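PDB 2XFA: actin depolymerization factor 2, which probably binds actin and promotes the disassembly of actin filaments in the malaria parasite Plasmodium berghei. Local coordinates for residues S13-C16 against I17-F20; P104-K107 against M108-A112. All blocks are in the same frame, centred on the assembly; numbering follows the deposited sequence.

Overall arrangement
Both contacts lie in the opening turns of helices that flank the central mixed sheet of the single ADF/cofilin-type domain. Contact 1 opens helix 14-24, beside strands 31-37 and 41-48, whereas contact 2 opens helix 104-118, which leads from strand 89-97 to strand 126-130. Their centres are 21 Å apart and their nearest atoms about 11 Å, so the two do not touch; strand 31-37 links them, since Tyr34 bonds to the first and Ile36 to the second. Helix 104-118 probably corresponds to the long helix with which ADF/cofilin relatives bind actin. In each contact, side chains on one flank reach the sheet or its loops: Glu19 bonds to Asn29 in contact 1, Glu106 to Cys72 in contact 2.

Contact 1: residues S13-C16 against I17-F20; sequences SDEC and IYEF
The carbonyl oxygen of Cys16 is gripped twice: Phe20 N donates to Cys16 O at 3.1 Å, as the helix requires, and the hydroxyl of Tyr34 shares a further hydrogen bond with it. One residue earlier, Glu19 N reaches Glu15 O at 2.9 Å, and one before that Tyr18 N bonds to Asp14 O. These i to i+4 bonds mark the opening of helix 14-24.

On the flank beside strand 41-48, the two glutamates meet through their carboxylates. Glu15 OE1 lies 2.7 Å from Glu19 OE2, with the two carboxylate planes almost perpendicular at 84°. Oxygens this close suggest that one of the two acids probably carries a proton, since two full negative charges would be expected to push apart. The Glu15 chain bends at its second torsion, chi2 -101°, which carries its end forward along the helix. The same OE1 also sits at the edge of the Tyr18 ring, 3.1 Å from Tyr18 CD2 and near the ring plane. The other oxygen of Glu19, OE1, accepts a hydrogen bond from Asn29 ND2 and has Arg22 NE as a long, weak ionic partner; this second hold helps to fix the turn of the Glu19 carboxylate.

Ile17 packs back toward the start of the helix. Its CG1 branch is anti to the carbonyl carbon (chi1 -49°), and its terminal CD1 rests 3.6 Å from Ser13 O and 4.0 Å from Cys16 CB.

The helix rests on the sheet: Cys16 and Glu15 touch Ile42 and Val44 of strand 41-48, Glu19 meets Leu47 of that strand and Ile32 of strand 31-37, and Phe20 lies against Tyr34.

Contact 2: residues P104-K107 against M108-A112; sequences PKEK and MLYAA
Pro104 O receives Met108 N at 2.9 Å, a main-chain bond in the opening turn of helix 104-118, the crossover helix of a beta-alpha-beta unit that runs from strand 89-97 to strand 126-130. Met108 leans back over the same carbonyl, with its CG 3.8 Å from Pro104 O. By family likeness, this helix probably contributes to the actin-binding face.

Next, Lys105 presents its carbonyl to Leu109, whose backbone N makes a weak bond to Lys105 O at 3.5 Å; Leu109 CB comes against the same oxygen. The Leu109 side chain touches Ile36 of strand 31-37.

Glu106 carries the principal side-chain contact. With CG anti to the backbone N (chi1 -164°) and the chain extended beyond it, its side chain runs alongside the Tyr110 ring, the two pointing the same way. Glu106 CG is 3.4 Å from Tyr110 CE1, and OE2 lies only a little farther from that atom, the carboxylate and ring planes being 50° apart. Both polar ends are tied down beyond the helix: Glu106 OE2 accepts from Cys72 N, and Tyr110 OH is hydrogen-bonded to Ile36 N. The pair thus pins this side of the turn to the body of the domain, where the Tyr110 ring also meets that of Tyr74. The Tyr110 backbone adds a nearly straight bond, Tyr110 N to Glu106 O at 2.9 Å (174° at the hydrogen), and that oxygen lies in the ring plane, at the edge bearing CD1.

Lys107 bends at both outer torsions, and its NZ bonds to Ser98 OG and Pro99 O just past the end of strand 89-97. Its carbonyl oxygen takes Ala111 N at 3.1 Å, with Ala111 CB 3.6 Å from Lys107 O.

Contact 1: residues S13-C16 against I17-F20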
loop_
_atom_site.group_PDB
_atom_site.type_symbol
_atom_site.label_atom_id
_atom_site.label_comp_id
_atom_site.label_asym_id
_atom_site.label_seq_id
_atom_site.Cartn_x
_atom_site.Cartn_y
_atom_site.Cartn_z
ATOM N N SER A 13 -15.001 0.003 -3.219
ATOM C CA SER A 13 -15.828 -0.742 -2.275
ATOM C C SER A 13 -15.727 -0.191 -0.859
ATOM O O SER A 13 -14.647 0.178 -0.407
ATOM C CB SER A 13 -15.434 -2.219 -2.262
ATOM O OG SER A 13 -16.222 -2.932 -1.318
ATOM N N ASP A 14 -16.854 -0.174 -0.154
ATOM C CA ASP A 14 -16.929 0.399 1.191
ATOM C C ASP A 14 -16.117 -0.354 2.246
ATOM O O ASP A 14 -15.677 0.243 3.227
ATOM C CB ASP A 14 -18.388 0.531 1.626
ATOM C CG ASP A 14 -19.218 1.311 0.624
ATOM O OD1 ASP A 14 -19.149 2.559 0.643
ATOM O OD2 ASP A 14 -19.919 0.675 -0.196
ATOM N N GLU A 15 -15.920 -1.655 2.052
ATOM C CA GLU A 15 -15.020 -2.418 2.915
ATOM C C GLU A 15 -13.615 -1.797 2.901
ATOM O O GLU A 15 -12.862 -1.916 3.872
ATOM C CB GLU A 15 -14.943 -3.882 2.468
ATOM C CG GLU A 15 -15.365 -4.906 3.534
ATOM C CD GLU A 15 -14.186 -5.586 4.250
ATOM O OE1 GLU A 15 -14.113 -5.487 5.497
ATOM O OE2 GLU A 15 -13.349 -6.232 3.576
ATOM N N CYS A 16 -13.269 -1.136 1.800
ATOM C CA CYS A 16 -11.938 -0.555 1.646
ATOM C C CYS A 16 -11.670 0.436 2.753
ATOM O O CYS A 16 -10.667 0.324 3.463
ATOM C CB CYS A 16 -11.795 0.143 0.300
ATOM S SG CYS A 16 -11.560 -1.000 -1.065
ATOM N N ILE A 17 -12.584 1.393 2.903
ATOM C CA ILE A 17 -12.445 2.425 3.917
ATOM C C ILE A 17 -12.684 1.837 5.303
ATOM O O ILE A 17 -12.053 2.250 6.279
ATOM C CB ILE A 17 -13.386 3.633 3.658
ATOM C CG1 ILE A 17 -13.264 4.116 2.208
ATOM C CG2 ILE A 17 -13.060 4.773 4.598
ATOM C CD1 ILE A 17 -14.061 3.291 1.218
ATOM N N TYR A 18 -13.586 0.863 5.385
ATOM C CA TYR A 18 -13.823 0.160 6.636
ATOM C C TYR A 18 -12.503 -0.323 7.213
ATOM O O TYR A 18 -12.189 -0.044 8.361
ATOM C CB TYR A 18 -14.753 -1.037 6.418
ATOM C CG TYR A 18 -14.914 -1.946 7.622
ATOM C CD1 TYR A 18 -15.563 -1.507 8.770
ATOM C CD2 TYR A 18 -14.439 -3.260 7.600
ATOM C CE1 TYR A 18 -15.715 -2.338 9.871
ATOM C CE2 TYR A 18 -14.597 -4.104 8.698
ATOM C CZ TYR A 18 -15.232 -3.632 9.830
ATOM O OH TYR A 18 -15.394 -4.447 10.927
ATOM N N GLU A 19 -11.731 -1.051 6.413
ATOM C CA GLU A 19 -10.491 -1.651 6.905
ATOM C C GLU A 19 -9.405 -0.623 7.167
ATOM O O GLU A 19 -8.661 -0.725 8.149
ATOM C CB GLU A 19 -9.972 -2.723 5.940
ATOM C CG GLU A 19 -10.892 -3.942 5.808
ATOM C CD GLU A 19 -11.088 -4.704 7.120
ATOM O OE1 GLU A 19 -10.424 -4.367 8.130
ATOM O OE2 GLU A 19 -11.911 -5.650 7.133
ATOM N N PHE A 20 -9.301 0.364 6.290
ATOM C CA PHE A 20 -8.364 1.455 6.543
ATOM C C PHE A 20 -8.646 2.123 7.887
ATOM O O PHE A 20 -7.739 2.422 8.663
ATOM C CB PHE A 20 -8.410 2.498 5.438
ATOM C CG PHE A 20 -7.608 3.735 5.772
ATOM C CD1 PHE A 20 -6.226 3.712 5.725
ATOM C CD2 PHE A 20 -8.236 4.896 6.179
ATOM C CE1 PHE A 20 -5.480 4.841 6.049
ATOM C CE2 PHE A 20 -7.495 6.028 6.508
ATOM C CZ PHE A 20 -6.127 6.002 6.450
#

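Contact 2: residues P104-K107 against M108-A112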
loop_
_atom_site.group_PDB
_atom_site.type_symbol
_atom_site.label_atom_id
_atom_site.label_comp_id
_atom_site.label_asym_id
_atom_site.label_seq_id
_atom_site.Cartn_x
_atom_site.Cartn_y
_atom_site.Cartn_z
ATOM N N PRO A 104 -0.300 -3.381 -19.819
ATOM C CA PRO A 104 -0.596 -1.941 -19.904
ATOM C C PRO A 104 -2.031 -1.630 -19.524
ATOM O O PRO A 104 -2.272 -0.669 -18.791
ATOM C CB PRO A 104 -0.378 -1.612 -21.383
ATOM C CG PRO A 104 0.401 -2.766 -21.946
ATOM C CD PRO A 104 -0.002 -3.960 -21.141
ATOM N N LYS A 105 -2.965 -2.440 -20.015
ATOM C CA LYS A 105 -4.378 -2.300 -19.676
ATOM C C LYS A 105 -4.562 -2.114 -18.162
ATOM O O LYS A 105 -5.427 -1.362 -17.708
ATOM C CB LYS A 105 -5.134 -3.543 -20.144
ATOM C CG LYS A 105 -4.417 -4.346 -21.242
ATOM C CD LYS A 105 -4.537 -3.663 -22.610
ATOM C CE LYS A 105 -3.531 -2.521 -22.787
ATOM N NZ LYS A 105 -4.052 -1.372 -23.588
ATOM N N GLU A 106 -3.719 -2.802 -17.399
ATOM C CA GLU A 106 -3.764 -2.807 -15.941
ATOM C C GLU A 106 -2.968 -1.642 -15.371
ATOM O O GLU A 106 -3.464 -0.893 -14.525
ATOM C CB GLU A 106 -3.214 -4.147 -15.422
ATOM C CG GLU A 106 -3.549 -4.461 -13.969
ATOM C CD GLU A 106 -2.756 -5.639 -13.406
ATOM O OE1 GLU A 106 -2.625 -6.688 -14.096
ATOM O OE2 GLU A 106 -2.272 -5.515 -12.263
ATOM N N LYS A 107 -1.732 -1.465 -15.831
ATOM C CA LYS A 107 -0.958 -0.302 -15.399
ATOM C C LYS A 107 -1.757 1.007 -15.496
ATOM O O LYS A 107 -1.885 1.737 -14.520
ATOM C CB LYS A 107 0.354 -0.185 -16.180
ATOM C CG LYS A 107 1.507 -0.954 -15.557
ATOM C CD LYS A 107 2.758 -0.901 -16.413
ATOM C CE LYS A 107 3.825 -0.028 -15.770
ATOM N NZ LYS A 107 4.171 -0.444 -14.377
ATOM N N MET A 108 -2.296 1.305 -16.670
ATOM C CA MET A 108 -3.050 2.550 -16.839
ATOM C C MET A 108 -4.267 2.627 -15.919
ATOM O O MET A 108 -4.461 3.624 -15.244
ATOM C CB MET A 108 -3.417 2.779 -18.308
ATOM C CG MET A 108 -2.197 3.089 -19.178
ATOM S SD MET A 108 -2.556 3.422 -20.922
ATOM C CE MET A 108 -2.951 5.174 -20.903
ATOM N N LEU A 109 -5.050 1.556 -15.849
ATOM C CA LEU A 109 -6.215 1.527 -14.973
ATOM C C LEU A 109 -5.878 1.764 -13.496
ATOM O O LEU A 109 -6.563 2.513 -12.808
ATOM C CB LEU A 109 -6.954 0.207 -15.113
ATOM C CG LEU A 109 -8.388 0.309 -14.595
ATOM C CD1 LEU A 109 -9.297 0.906 -15.677
ATOM C CD2 LEU A 109 -8.899 -1.050 -14.150
ATOM N N TYR A 110 -4.835 1.113 -12.995
ATOM C CA TYR A 110 -4.435 1.342 -11.613
ATOM C C TYR A 110 -4.008 2.799 -11.376
ATOM O O TYR A 110 -4.399 3.418 -10.395
ATOM C CB TYR A 110 -3.321 0.377 -11.199
ATOM C CG TYR A 110 -3.840 -0.917 -10.641
ATOM C CD1 TYR A 110 -4.130 -1.990 -11.470
ATOM C CD2 TYR A 110 -4.040 -1.067 -9.292
ATOM C CE1 TYR A 110 -4.587 -3.202 -10.937
ATOM C CE2 TYR A 110 -4.478 -2.264 -8.755
ATOM C CZ TYR A 110 -4.747 -3.323 -9.582
ATOM O OH TYR A 110 -5.206 -4.487 -9.037
ATOM N N ALA A 111 -3.198 3.332 -12.275
ATOM C CA ALA A 111 -2.746 4.702 -12.144
ATOM C C ALA A 111 -3.930 5.646 -12.233
ATOM O O ALA A 111 -4.011 6.599 -11.479
ATOM C CB ALA A 111 -1.718 5.038 -13.211
ATOM N N ALA A 112 -4.859 5.368 -13.142
ATOM C CA ALA A 112 -5.957 6.298 -13.371
ATOM C C ALA A 112 -6.986 6.231 -12.254
ATOM O O ALA A 112 -7.807 7.121 -12.131
ATOM C CB ALA A 112 -6.615 6.049 -14.724
#